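Long-range contacts in TRAS1 ORF2p (Bombyx mori, PDB 1WDU), which probably cuts telomeric DNA for insertion of a non-LTR retrotransposon, as the N-terminal endonuclease domain of its longer ORF2 protein: residues A[81-86]-A[119-124]; A[22-27]-A[48-53]; A[69-74]-A[106-111]; A[102-107]-A[131-136]; A[149-154]-A[209-214]. The protein carries 1 engineered substitution. All blocks are in the same frame, centred on the assembly; numbering follows the deposited sequence.

How the contacts relate
The five contacts cut through a four-layered alpha/beta sandwich. Contact 2 is a strand pair within one sheet and contact 5 a strand pair within the other; their centres are about 12 Å apart. Contacts 1 and 3, with centres about 8 Å apart, pack the two sheets face to face, and contact 4 joins the start of strand 105-111 and the turn before it to helix 131-142, an outer layer. Along the chain contact 2 closes first, contact 1 crosses both contact 3 and contact 4, and contact 5 comes last. Contacts 3 and 4 share V106 and V107. Contacts 1, 2 and 5 converge where Y123, N26, E53 and D154 gather, around the phosphate-occupied site of this endonuclease domain.

Contact 1. Residues A[81-86]-A[119-124]; sequences VKAAIA and LVSYYF. With PO4 (phosphate ion), chain C.
Side chains of two strands from different sheets point into the gap between them, I85 and A83 from one side, L119, S121 and Y123 from the other. I85 has CG1 anti to its carbonyl carbon (chi1 -66°), which sends the branch straight at the partner strand: CG1 rests 3.6 Å from S121 CB, and CD1 runs on to L119 O at 3.7 Å. A83 CB meets the partner backbone, 3.6 Å from S121 O. S121 OG, anti to its own N, leans to within 3.3 Å of A84 O, but its hydrogen bonds go to I51 O and Q52 NE2. Y123 also has CG anti to N; its CB meets K82 O at 3.6 Å, and its ring comes obliquely near K82 CB, while the amine of K82 turns off to a salt bridge with E125. The phenol donates from Y123 OH to O3 of the phosphate, 2.7 Å away in the ring plane; H234 binds the same ion. A phenylalanine here would lose this hydrogen bond and would probably weaken phosphate binding. The axes of strands 83-86 and 119-123 approach to 5.9 Å, their N-to-C directions 147° apart; 48-52 and 69-72 flank the first strand, 105-111 and 149-154 the second.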
# COMPACT_ATOMS: atom_id res chain seq x y z
N VAL A 81 -4.27 -10.45 10.57
CA VAL A 81 -3.27 -9.48 10.15
C VAL A 81 -3.97 -8.59 9.13
O VAL A 81 -4.49 -9.07 8.13
CB VAL A 81 -2.06 -10.17 9.50
CG1 VAL A 81 -1.05 -9.14 9.04
CG2 VAL A 81 -1.42 -11.14 10.51
N LYS A 82 -3.99 -7.29 9.40
CA LYS A 82 -4.67 -6.36 8.51
C LYS A 82 -3.79 -5.82 7.39
O LYS A 82 -4.30 -5.42 6.35
CB LYS A 82 -5.26 -5.22 9.33
CG LYS A 82 -6.12 -5.73 10.48
CD LYS A 82 -6.74 -4.62 11.29
CE LYS A 82 -7.48 -5.19 12.50
NZ LYS A 82 -7.98 -4.10 13.36
N ALA A 83 -2.48 -5.81 7.59
CA ALA A 83 -1.56 -5.31 6.58
C ALA A 83 -0.23 -6.06 6.57
O ALA A 83 0.23 -6.58 7.58
CB ALA A 83 -1.31 -3.84 6.80
N ALA A 84 0.37 -6.14 5.39
CA ALA A 84 1.63 -6.82 5.25
C ALA A 84 2.36 -6.36 4.00
O ALA A 84 1.78 -5.78 3.09
CB ALA A 84 1.41 -8.32 5.19
N ILE A 85 3.66 -6.63 3.99
CA ILE A 85 4.48 -6.27 2.85
C ILE A 85 5.25 -7.52 2.41
O ILE A 85 6.00 -8.11 3.19
CB ILE A 85 5.45 -5.13 3.21
CG1 ILE A 85 4.64 -3.85 3.50
CG2 ILE A 85 6.42 -4.91 2.07
CD1 ILE A 85 5.47 -2.64 3.92
N ALA A 86 5.03 -7.93 1.17
CA ALA A 86 5.71 -9.10 0.62
C ALA A 86 6.85 -8.68 -0.29
O ALA A 86 6.68 -7.85 -1.19
CB ALA A 86 4.72 -9.97 -0.15
N LEU A 119 8.94 1.84 2.94
CA LEU A 119 7.64 1.45 2.38
C LEU A 119 6.62 1.20 3.47
O LEU A 119 6.95 0.72 4.55
CB LEU A 119 7.77 0.17 1.57
CG LEU A 119 8.60 0.15 0.30
CD1 LEU A 119 8.81 -1.30 -0.12
CD2 LEU A 119 7.89 0.95 -0.79
N VAL A 120 5.37 1.51 3.20
CA VAL A 120 4.37 1.23 4.20
C VAL A 120 3.07 0.73 3.59
O VAL A 120 2.61 1.25 2.57
CB VAL A 120 4.13 2.46 5.12
CG1 VAL A 120 4.44 3.72 4.38
CG2 VAL A 120 2.70 2.47 5.66
N SER A 121 2.53 -0.32 4.19
CA SER A 121 1.27 -0.89 3.75
C SER A 121 0.33 -0.64 4.92
O SER A 121 0.67 -0.93 6.07
CB SER A 121 1.39 -2.40 3.48
OG SER A 121 0.16 -2.93 3.02
N TYR A 122 -0.84 -0.09 4.63
CA TYR A 122 -1.80 0.25 5.67
C TYR A 122 -3.23 -0.16 5.34
O TYR A 122 -3.59 -0.38 4.18
CB TYR A 122 -1.78 1.75 5.92
CG TYR A 122 -2.33 2.56 4.75
CD1 TYR A 122 -1.48 3.10 3.78
CD2 TYR A 122 -3.70 2.79 4.63
CE1 TYR A 122 -1.98 3.86 2.72
CE2 TYR A 122 -4.22 3.54 3.57
CZ TYR A 122 -3.36 4.07 2.62
OH TYR A 122 -3.89 4.81 1.59
N TYR A 123 -4.04 -0.24 6.39
CA TYR A 123 -5.45 -0.58 6.29
C TYR A 123 -6.21 0.11 7.44
O TYR A 123 -5.92 -0.11 8.61
CB TYR A 123 -5.65 -2.09 6.35
CG TYR A 123 -7.11 -2.48 6.36
CD1 TYR A 123 -7.76 -2.78 7.55
CD2 TYR A 123 -7.85 -2.50 5.18
CE1 TYR A 123 -9.11 -3.08 7.57
CE2 TYR A 123 -9.20 -2.79 5.19
CZ TYR A 123 -9.83 -3.08 6.39
OH TYR A 123 -11.17 -3.37 6.40
N PHE A 124 -7.18 0.94 7.07
CA PHE A 124 -7.99 1.67 8.04
C PHE A 124 -9.42 1.09 8.02
O PHE A 124 -10.09 1.12 6.98
CB PHE A 124 -8.03 3.16 7.67
CG PHE A 124 -6.66 3.80 7.55
CD1 PHE A 124 -6.50 4.96 6.79
CD2 PHE A 124 -5.54 3.26 8.19
CE1 PHE A 124 -5.25 5.57 6.67
CE2 PHE A 124 -4.29 3.85 8.08
CZ PHE A 124 -4.14 5.02 7.31
P PO4 C . -12.77 -3.95 3.47
O1 PO4 C . -13.99 -4.14 4.44
O2 PO4 C . -13.13 -4.06 2.01
O3 PO4 C . -11.97 -2.70 3.86
O4 PO4 C . -11.84 -5.13 3.80

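Contact 2. Residues A[22-27]-A[48-53]; sequences VLQANL and IALIQE
L50 O is held by two hydrogen bonds and a CA-H contact: A25 N donates to it in the carbonyl plane at 3.0 Å, Q52 NE2, also hydrogen-bonded to S121 OG, adds a weak bond at 3.1 Å, and Q24 CA approaches to 3.3 Å. The A25 N to L50 O bond is one rung of a parallel ladder running from L23 N on I48 O to L27 N on Q52 O, which pairs the two strands of a beta-alpha-beta unit through helix 31-44. On the face of V22, Q24 and N26, V22 CG1 crosses obliquely over L50 CG at 3.8 Å. A water accepts from Q24 NE2 and donates to Q52 OE1, while Q24 OE1 is taken by T210. N26, with CG anti to N (chi1 177°), lies alongside E53, its OD1 3.3 Å from E53 CB. OD1 accepts from Q28 N, and ND2 makes a weak bond to D154. An alanine here would remove both bonds and would probably loosen the packing of E53. The E53 carboxylate, salt-bridged to R29, comes about 3 Å from the phosphate, probably from the crystallisation liquor; such closeness may reflect a shared proton, and is consistent with the metal-binding site of DNase I-like nucleases.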
# COMPACT_ATOMS: atom_id res chain seq x y z
N VAL A 22 5.84 -2.72 -8.16
CA VAL A 22 5.13 -2.90 -6.90
C VAL A 22 3.64 -3.20 -7.10
O VAL A 22 2.97 -2.56 -7.91
CB VAL A 22 5.23 -1.62 -6.02
CG1 VAL A 22 4.47 -1.83 -4.70
CG2 VAL A 22 6.69 -1.28 -5.76
N LEU A 23 3.12 -4.16 -6.34
CA LEU A 23 1.70 -4.51 -6.41
C LEU A 23 0.99 -4.02 -5.13
O LEU A 23 1.53 -4.15 -4.04
CB LEU A 23 1.52 -6.03 -6.53
CG LEU A 23 2.22 -6.77 -7.68
CD1 LEU A 23 1.89 -8.25 -7.58
CD2 LEU A 23 1.79 -6.21 -9.03
N GLN A 24 -0.20 -3.46 -5.27
CA GLN A 24 -0.96 -3.01 -4.11
C GLN A 24 -2.33 -3.69 -4.18
O GLN A 24 -3.04 -3.52 -5.16
CB GLN A 24 -1.15 -1.48 -4.10
CG GLN A 24 -1.84 -0.95 -2.83
CD GLN A 24 -2.02 0.56 -2.84
OE1 GLN A 24 -1.07 1.30 -3.05
NE2 GLN A 24 -3.26 1.02 -2.62
N ALA A 25 -2.70 -4.44 -3.15
CA ALA A 25 -3.99 -5.13 -3.17
C ALA A 25 -4.55 -5.53 -1.82
O ALA A 25 -3.82 -5.96 -0.92
CB ALA A 25 -3.88 -6.37 -4.06
N ASN A 26 -5.87 -5.39 -1.71
CA ASN A 26 -6.60 -5.77 -0.52
C ASN A 26 -7.21 -7.11 -0.88
O ASN A 26 -8.16 -7.19 -1.65
CB ASN A 26 -7.71 -4.76 -0.21
CG ASN A 26 -8.55 -5.17 0.99
OD1 ASN A 26 -8.58 -6.35 1.36
ND2 ASN A 26 -9.24 -4.22 1.61
N LEU A 27 -6.65 -8.17 -0.31
CA LEU A 27 -7.07 -9.54 -0.55
C LEU A 27 -8.35 -9.97 0.14
O LEU A 27 -8.94 -11.00 -0.22
CB LEU A 27 -5.94 -10.47 -0.13
CG LEU A 27 -4.78 -10.65 -1.11
CD1 LEU A 27 -4.70 -9.49 -2.09
CD2 LEU A 27 -3.48 -10.80 -0.31
N ILE A 48 7.85 -6.13 -5.14
CA ILE A 48 7.11 -5.83 -3.92
C ILE A 48 5.59 -5.91 -4.03
O ILE A 48 5.00 -5.69 -5.09
CB ILE A 48 7.43 -4.38 -3.44
CG1 ILE A 48 8.95 -4.19 -3.26
CG2 ILE A 48 6.68 -4.08 -2.14
CD1 ILE A 48 9.51 -4.86 -2.04
N ALA A 49 4.96 -6.22 -2.90
CA ALA A 49 3.51 -6.26 -2.84
C ALA A 49 3.11 -5.57 -1.52
O ALA A 49 3.60 -5.94 -0.45
CB ALA A 49 3.00 -7.69 -2.88
N LEU A 50 2.26 -4.55 -1.62
CA LEU A 50 1.75 -3.84 -0.45
C LEU A 50 0.35 -4.41 -0.26
O LEU A 50 -0.59 -4.07 -1.00
CB LEU A 50 1.70 -2.33 -0.71
CG LEU A 50 3.04 -1.69 -1.13
CD1 LEU A 50 2.83 -0.22 -1.42
CD2 LEU A 50 4.09 -1.87 -0.05
N ILE A 51 0.22 -5.30 0.72
CA ILE A 51 -1.01 -6.01 0.99
C ILE A 51 -1.84 -5.54 2.18
O ILE A 51 -1.32 -4.99 3.15
CB ILE A 51 -0.70 -7.50 1.25
CG1 ILE A 51 0.19 -8.06 0.15
CG2 ILE A 51 -2.00 -8.30 1.34
CD1 ILE A 51 0.86 -9.37 0.54
N GLN A 52 -3.15 -5.79 2.09
CA GLN A 52 -4.09 -5.49 3.16
C GLN A 52 -5.00 -6.69 3.26
O GLN A 52 -5.36 -7.30 2.25
CB GLN A 52 -4.95 -4.26 2.87
CG GLN A 52 -4.17 -2.97 2.67
CD GLN A 52 -3.58 -2.89 1.29
OE1 GLN A 52 -4.30 -3.08 0.30
NE2 GLN A 52 -2.29 -2.60 1.20
N GLU A 53 -5.36 -7.06 4.49
CA GLU A 53 -6.26 -8.18 4.73
C GLU A 53 -5.79 -9.50 4.13
O GLU A 53 -6.52 -10.15 3.38
CB GLU A 53 -7.64 -7.85 4.16
CG GLU A 53 -8.27 -6.60 4.74
CD GLU A 53 -9.10 -6.89 5.96
OE1 GLU A 53 -8.52 -7.08 7.06
OE2 GLU A 53 -10.34 -6.93 5.83
O HOH W 1 -4.83 -0.71 -1.78

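Contact 3. Residues A[69-74]-A[106-111]; sequences RVFQST and VVVGIR
F71 holds CG anti to its carbonyl carbon (chi1 -55°), while V106 puts CG2 anti to its backbone N and leaves CG1 in the crowded position between N and the carbonyl carbon (chi1 65°); together these torsions aim a ring and a methyl across the gap between two strands. V108 meets the aromatic residue near the root of its ring: CG2 stands 3.7 Å from F71 CG and 3.8 Å from F71 CB, the two side chains crossing at about a right angle. The methyl approaches obliquely. V106 works against backbone instead. Its CG2 fits beside two successive carbonyls, 3.5 Å from Q72 O and 3.6 Å from F71 O, and its CB lies 4.0 Å from S73 N, where the strand gives way to loop. S73 itself turns its hydroxyl to A83 O. Between the two segments the contact is van der Waals packing, and the carbonyl oxygens it touches belong to a strand whose hydrogen bonds run to 83-87: F71 pairs there with I85. V87, V94 and Q96 also touch F71, and I85 touches both V106 and V108. The N-to-C directions of strands 69-72 and 106-111 are 137° apart, and the two share no ladder. This is the apolar interface between the two stacked sheets of a DNase I-like alpha/beta sandwich, seen at the outermost strand 69-72 of one of them.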
# COMPACT_ATOMS: atom_id res chain seq x y z
N ARG A 69 9.73 -13.15 1.37
CA ARG A 69 9.77 -12.66 2.73
C ARG A 69 8.52 -11.81 2.99
O ARG A 69 8.20 -10.91 2.21
CB ARG A 69 11.05 -11.85 2.97
CG ARG A 69 12.30 -12.68 2.70
CD ARG A 69 13.58 -12.10 3.28
NE ARG A 69 14.17 -11.00 2.51
CZ ARG A 69 14.12 -10.88 1.19
NH1 ARG A 69 13.48 -11.78 0.46
NH2 ARG A 69 14.76 -9.87 0.60
N VAL A 70 7.81 -12.13 4.07
CA VAL A 70 6.60 -11.39 4.40
C VAL A 70 6.72 -10.71 5.76
O VAL A 70 7.08 -11.34 6.75
CB VAL A 70 5.37 -12.32 4.40
CG1 VAL A 70 4.11 -11.51 4.72
CG2 VAL A 70 5.23 -12.99 3.04
N PHE A 71 6.40 -9.42 5.78
CA PHE A 71 6.46 -8.63 7.00
C PHE A 71 5.05 -8.20 7.30
O PHE A 71 4.40 -7.55 6.48
CB PHE A 71 7.39 -7.44 6.79
CG PHE A 71 8.75 -7.84 6.32
CD1 PHE A 71 8.97 -8.15 4.98
CD2 PHE A 71 9.78 -8.04 7.24
CE1 PHE A 71 10.20 -8.66 4.56
CE2 PHE A 71 11.01 -8.56 6.83
CZ PHE A 71 11.22 -8.86 5.49
N GLN A 72 4.58 -8.58 8.48
CA GLN A 72 3.22 -8.29 8.88
C GLN A 72 3.05 -7.27 9.99
O GLN A 72 3.97 -6.99 10.75
CB GLN A 72 2.54 -9.59 9.31
CG GLN A 72 2.72 -10.72 8.32
CD GLN A 72 2.04 -11.99 8.77
OE1 GLN A 72 2.20 -12.42 9.91
NE2 GLN A 72 1.27 -12.60 7.88
N SER A 73 1.84 -6.73 10.05
CA SER A 73 1.48 -5.77 11.07
C SER A 73 1.12 -6.63 12.29
O SER A 73 0.92 -7.84 12.17
CB SER A 73 0.26 -4.97 10.61
OG SER A 73 -0.82 -5.82 10.28
N THR A 74 1.03 -6.00 13.45
CA THR A 74 0.70 -6.70 14.68
C THR A 74 -0.52 -7.60 14.53
O THR A 74 -1.60 -7.14 14.16
CB THR A 74 0.43 -5.71 15.82
OG1 THR A 74 1.49 -4.74 15.85
CG2 THR A 74 0.37 -6.44 17.15
N VAL A 106 2.32 -1.52 8.54
CA VAL A 106 3.58 -2.23 8.61
C VAL A 106 4.54 -1.39 7.77
O VAL A 106 4.23 -0.98 6.64
CB VAL A 106 3.46 -3.70 8.09
CG1 VAL A 106 3.12 -3.73 6.61
CG2 VAL A 106 4.76 -4.47 8.38
N VAL A 107 5.69 -1.08 8.37
CA VAL A 107 6.68 -0.24 7.72
C VAL A 107 7.95 -1.04 7.49
O VAL A 107 8.48 -1.70 8.41
CB VAL A 107 7.00 0.99 8.61
CG1 VAL A 107 7.94 1.94 7.87
CG2 VAL A 107 5.70 1.70 9.00
N VAL A 108 8.45 -0.97 6.26
CA VAL A 108 9.65 -1.70 5.89
C VAL A 108 10.50 -0.91 4.92
O VAL A 108 9.99 -0.35 3.95
CB VAL A 108 9.28 -3.06 5.26
CG1 VAL A 108 10.29 -3.45 4.21
CG2 VAL A 108 9.19 -4.12 6.35
N GLY A 109 11.81 -0.86 5.18
CA GLY A 109 12.72 -0.17 4.29
C GLY A 109 13.36 -1.13 3.31
O GLY A 109 13.56 -2.31 3.63
N ILE A 110 13.63 -0.66 2.10
CA ILE A 110 14.30 -1.45 1.07
C ILE A 110 15.49 -0.61 0.63
O ILE A 110 15.41 0.62 0.54
CB ILE A 110 13.41 -1.75 -0.17
CG1 ILE A 110 12.80 -0.46 -0.72
CG2 ILE A 110 12.34 -2.79 0.18
CD1 ILE A 110 11.93 -0.69 -1.94
N ARG A 111 16.60 -1.27 0.34
CA ARG A 111 17.81 -0.56 -0.03
C ARG A 111 18.56 -1.19 -1.19
O ARG A 111 18.62 -2.41 -1.32
CB ARG A 111 18.71 -0.48 1.21
CG ARG A 111 20.08 0.12 1.00
CD ARG A 111 20.96 -0.20 2.19
NE ARG A 111 22.37 0.10 1.96
CZ ARG A 111 22.89 1.33 1.90
NH1 ARG A 111 22.10 2.39 2.08
NH2 ARG A 111 24.19 1.50 1.68

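Contact 4. Residues A[102-107]-A[131-136]; sequences TNNIVV and ESYLEQ
The turn at 102-104 that leads into strand 105-111 faces the first turns of helix 131-142 at a distance, the nearest CA atoms (N104 and Y133) being 7.7 Å apart, so side chains have to span the space. Q136, extended beyond CG, reaches out tip to tip with T102. T102 OG1 gives its proton to Q136 OE1 at 2.7 Å, coming from above the amide plane, 43° out of it. T102 OG1 itself accepts from N104 N at 3.0 Å, in an ST turn, and from I105 N at 3.1 Å, in an ST motif. The torsion that allows this puts OG1 between the backbone N and the carbonyl carbon (chi1 69°). I105 slides past the glutamine in the opposite direction, its CG2 3.7 Å from Q136 OE1, and continues onto V140, one turn further along the helix. Beside this pair, N104 crosses Y133 at about a right angle, the amide plane turned 50° from the ring; N104 OD1 comes to 3.1 Å from Y133 CE2. The amide is also held by ND2, which donates to Y123 O and to the carboxylate of E125. Y133 in turn lies nearly parallel to F124. Three hydrogen bonds thus grip T102 OG1, one given and two received, which fixes the hydroxyl's rotation and leaves Q136 OE1 as the acceptor for its proton; the helix is tied to the strand's entry through side chains, without a main-chain bond between the two segments.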
# COMPACT_ATOMS: atom_id res chain seq x y z
N THR A 102 2.24 -1.38 13.51
CA THR A 102 1.12 -1.53 14.43
C THR A 102 0.16 -2.59 13.91
O THR A 102 0.51 -3.41 13.05
CB THR A 102 0.34 -0.22 14.57
OG1 THR A 102 -0.35 0.05 13.33
CG2 THR A 102 1.28 0.94 14.90
N ASN A 103 -1.06 -2.56 14.43
CA ASN A 103 -2.09 -3.50 14.02
C ASN A 103 -2.72 -3.07 12.70
O ASN A 103 -3.48 -3.83 12.09
CB ASN A 103 -3.19 -3.59 15.09
CG ASN A 103 -2.67 -4.14 16.42
OD1 ASN A 103 -3.15 -5.16 16.91
ND2 ASN A 103 -1.68 -3.45 17.00
N ASN A 104 -2.42 -1.85 12.25
CA ASN A 104 -2.98 -1.33 11.01
C ASN A 104 -1.95 -0.97 9.95
O ASN A 104 -2.29 -0.85 8.77
CB ASN A 104 -3.84 -0.09 11.29
CG ASN A 104 -5.08 -0.41 12.10
OD1 ASN A 104 -5.06 -0.37 13.33
ND2 ASN A 104 -6.17 -0.75 11.41
N ILE A 105 -0.70 -0.78 10.36
CA ILE A 105 0.34 -0.46 9.39
C ILE A 105 1.61 -1.25 9.63
O ILE A 105 1.93 -1.64 10.77
CB ILE A 105 0.73 1.05 9.38
CG1 ILE A 105 1.63 1.37 10.56
CG2 ILE A 105 -0.52 1.95 9.38
CD1 ILE A 105 2.27 2.75 10.46
N VAL A 106 2.32 -1.52 8.54
CA VAL A 106 3.58 -2.23 8.61
C VAL A 106 4.54 -1.39 7.77
O VAL A 106 4.23 -0.98 6.64
CB VAL A 106 3.46 -3.70 8.09
CG1 VAL A 106 3.12 -3.73 6.61
CG2 VAL A 106 4.76 -4.47 8.38
N VAL A 107 5.69 -1.08 8.37
CA VAL A 107 6.68 -0.24 7.72
C VAL A 107 7.95 -1.04 7.49
O VAL A 107 8.48 -1.70 8.41
CB VAL A 107 7.00 0.99 8.61
CG1 VAL A 107 7.94 1.94 7.87
CG2 VAL A 107 5.70 1.70 9.00
N GLU A 131 -8.76 9.23 12.88
CA GLU A 131 -7.82 10.05 13.65
C GLU A 131 -6.55 9.33 14.12
O GLU A 131 -5.45 9.79 13.84
CB GLU A 131 -8.51 10.67 14.88
CG GLU A 131 -9.27 11.96 14.62
CD GLU A 131 -10.69 11.72 14.16
OE1 GLU A 131 -11.49 12.68 14.20
OE2 GLU A 131 -11.01 10.59 13.75
N SER A 132 -6.70 8.22 14.84
CA SER A 132 -5.52 7.51 15.34
C SER A 132 -4.62 7.01 14.21
O SER A 132 -3.40 6.94 14.37
CB SER A 132 -5.92 6.34 16.25
OG SER A 132 -6.72 5.39 15.56
N TYR A 133 -5.22 6.67 13.08
CA TYR A 133 -4.44 6.19 11.94
C TYR A 133 -3.67 7.34 11.29
O TYR A 133 -2.57 7.15 10.76
CB TYR A 133 -5.36 5.53 10.92
CG TYR A 133 -6.13 4.35 11.47
CD1 TYR A 133 -7.42 4.07 11.02
CD2 TYR A 133 -5.58 3.52 12.45
CE1 TYR A 133 -8.14 2.99 11.52
CE2 TYR A 133 -6.30 2.44 12.96
CZ TYR A 133 -7.58 2.18 12.49
OH TYR A 133 -8.28 1.11 12.99
N LEU A 134 -4.24 8.55 11.34
CA LEU A 134 -3.56 9.70 10.76
C LEU A 134 -2.33 10.04 11.61
O LEU A 134 -1.30 10.47 11.09
CB LEU A 134 -4.51 10.90 10.68
CG LEU A 134 -5.71 10.75 9.73
CD1 LEU A 134 -6.52 12.04 9.72
CD2 LEU A 134 -5.23 10.43 8.32
N GLU A 135 -2.45 9.82 12.92
CA GLU A 135 -1.35 10.07 13.86
C GLU A 135 -0.23 9.08 13.55
O GLU A 135 0.95 9.44 13.57
CB GLU A 135 -1.79 9.86 15.31
CG GLU A 135 -2.94 10.75 15.79
CD GLU A 135 -3.40 10.39 17.20
OE1 GLU A 135 -3.59 9.18 17.49
OE2 GLU A 135 -3.58 11.32 18.02
N GLN A 136 -0.60 7.84 13.26
CA GLN A 136 0.41 6.83 12.92
C GLN A 136 1.14 7.25 11.66
O GLN A 136 2.35 7.02 11.54
CB GLN A 136 -0.24 5.46 12.72
CG GLN A 136 -0.64 4.75 14.01
CD GLN A 136 -1.44 3.48 13.73
OE1 GLN A 136 -1.03 2.64 12.93
NE2 GLN A 136 -2.57 3.34 14.40

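Contact 5. Residues A[149-154]-A[209-214]; sequences LIFGGD and VTFCTE
F151 leaves the strand with CG anti to its carbonyl carbon (chi1 -66°), and from the first carbon outward it meets F211. CB sits over one face of the F211 ring, 3.6 Å from its centroid, a CH-pi contact. CG comes next and touches F211 CE1 at 3.3 Å. The two branches then part: CD1 stays near the same atom, 3.5 Å from F211 CE1, while CD2 draws off to 3.8 Å from F211 CE1 and turns to V120 of the adjoining strand. By CE1 the gap to F211 CE1 has grown to 4.2 Å, and the F151 side chain also touches I137 and V140 of helix 131-142. The planes stand 19° apart but are slid so far that the rings barely overlap. F151 and F211 form a hydrogen-bonded antiparallel pair, flanked by the non-hydrogen-bonded pairs I150-C212 and G152-T210, in the sheet of the DNase I-like sandwich that lies against helix 131-142. Beyond the I150-C212 pair, T213 bonds to L149 twice: its OG1 accepts from L149 N almost straight (175°), and its N donates to L149 O; CG2 packs 3.4 Å from L149 CB. T213 OG1 has a second partner in D215. On the face of I150 and C212, away from the two phenylalanines, G152 has no side chain beside T210, and the T210 hydroxyl is hydrogen-bonded to Q24 of the other sheet.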
# COMPACT_ATOMS: atom_id res chain seq x y z
N LEU A 149 9.62 8.21 1.10
CA LEU A 149 8.48 7.54 1.70
C LEU A 149 7.42 7.19 0.66
O LEU A 149 7.13 8.00 -0.22
CB LEU A 149 7.83 8.43 2.78
CG LEU A 149 8.64 8.88 4.01
CD1 LEU A 149 7.69 9.55 5.00
CD2 LEU A 149 9.32 7.69 4.67
N ILE A 150 6.87 5.99 0.75
CA ILE A 150 5.80 5.53 -0.14
C ILE A 150 4.78 4.78 0.72
O ILE A 150 5.13 3.84 1.44
CB ILE A 150 6.28 4.54 -1.23
CG1 ILE A 150 7.38 5.16 -2.09
CG2 ILE A 150 5.11 4.16 -2.13
CD1 ILE A 150 7.94 4.20 -3.16
N PHE A 151 3.52 5.20 0.64
CA PHE A 151 2.45 4.58 1.41
C PHE A 151 1.44 4.00 0.46
O PHE A 151 1.14 4.60 -0.57
CB PHE A 151 1.68 5.59 2.27
CG PHE A 151 2.48 6.22 3.37
CD1 PHE A 151 3.44 7.19 3.08
CD2 PHE A 151 2.23 5.89 4.70
CE1 PHE A 151 4.14 7.83 4.12
CE2 PHE A 151 2.92 6.51 5.74
CZ PHE A 151 3.88 7.48 5.44
N GLY A 152 0.89 2.85 0.82
CA GLY A 152 -0.11 2.23 -0.02
C GLY A 152 -1.06 1.41 0.83
O GLY A 152 -0.63 0.66 1.72
N GLY A 153 -2.35 1.56 0.58
CA GLY A 153 -3.32 0.79 1.33
C GLY A 153 -4.76 1.17 1.06
O GLY A 153 -5.07 1.89 0.11
N ASP A 154 -5.63 0.65 1.92
CA ASP A 154 -7.06 0.89 1.85
C ASP A 154 -7.38 1.89 2.95
O ASP A 154 -7.28 1.57 4.13
CB ASP A 154 -7.82 -0.42 2.08
CG ASP A 154 -9.33 -0.25 1.96
OD1 ASP A 154 -9.79 0.89 1.74
OD2 ASP A 154 -10.04 -1.26 2.09
N VAL A 209 -5.64 4.25 -1.60
CA VAL A 209 -4.77 5.37 -1.95
C VAL A 209 -3.30 5.01 -1.86
O VAL A 209 -2.90 4.16 -1.06
CB VAL A 209 -5.03 6.62 -1.02
CG1 VAL A 209 -4.59 7.89 -1.73
CG2 VAL A 209 -6.50 6.71 -0.65
N THR A 210 -2.51 5.66 -2.72
CA THR A 210 -1.06 5.48 -2.76
C THR A 210 -0.48 6.89 -2.77
O THR A 210 -0.86 7.70 -3.61
CB THR A 210 -0.60 4.77 -4.06
OG1 THR A 210 -1.32 3.54 -4.23
CG2 THR A 210 0.90 4.47 -3.99
N PHE A 211 0.42 7.18 -1.85
CA PHE A 211 1.01 8.51 -1.80
C PHE A 211 2.45 8.44 -1.35
O PHE A 211 2.87 7.47 -0.73
CB PHE A 211 0.17 9.44 -0.90
CG PHE A 211 -0.21 8.84 0.43
CD1 PHE A 211 0.61 9.02 1.54
CD2 PHE A 211 -1.41 8.18 0.60
CE1 PHE A 211 0.23 8.55 2.80
CE2 PHE A 211 -1.81 7.70 1.86
CZ PHE A 211 -0.98 7.89 2.96
N CYS A 212 3.21 9.48 -1.68
CA CYS A 212 4.63 9.49 -1.35
C CYS A 212 5.17 10.89 -1.13
O CYS A 212 4.54 11.88 -1.47
CB CYS A 212 5.42 8.87 -2.50
SG CYS A 212 5.17 9.77 -4.07
N THR A 213 6.37 10.95 -0.56
CA THR A 213 7.05 12.22 -0.34
C THR A 213 7.33 12.81 -1.72
O THR A 213 7.36 12.09 -2.71
CB THR A 213 8.37 12.01 0.40
OG1 THR A 213 9.08 10.92 -0.21
CG2 THR A 213 8.13 11.70 1.86
N GLU A 214 7.53 14.13 -1.79
CA GLU A 214 7.79 14.81 -3.06
C GLU A 214 8.93 14.20 -3.87
O GLU A 214 8.79 13.96 -5.07
CB GLU A 214 8.08 16.30 -2.79
CG GLU A 214 8.47 17.14 -4.01
CD GLU A 214 7.32 17.36 -4.97
OE1 GLU A 214 6.24 17.81 -4.52
OE2 GLU A 214 7.49 17.09 -6.19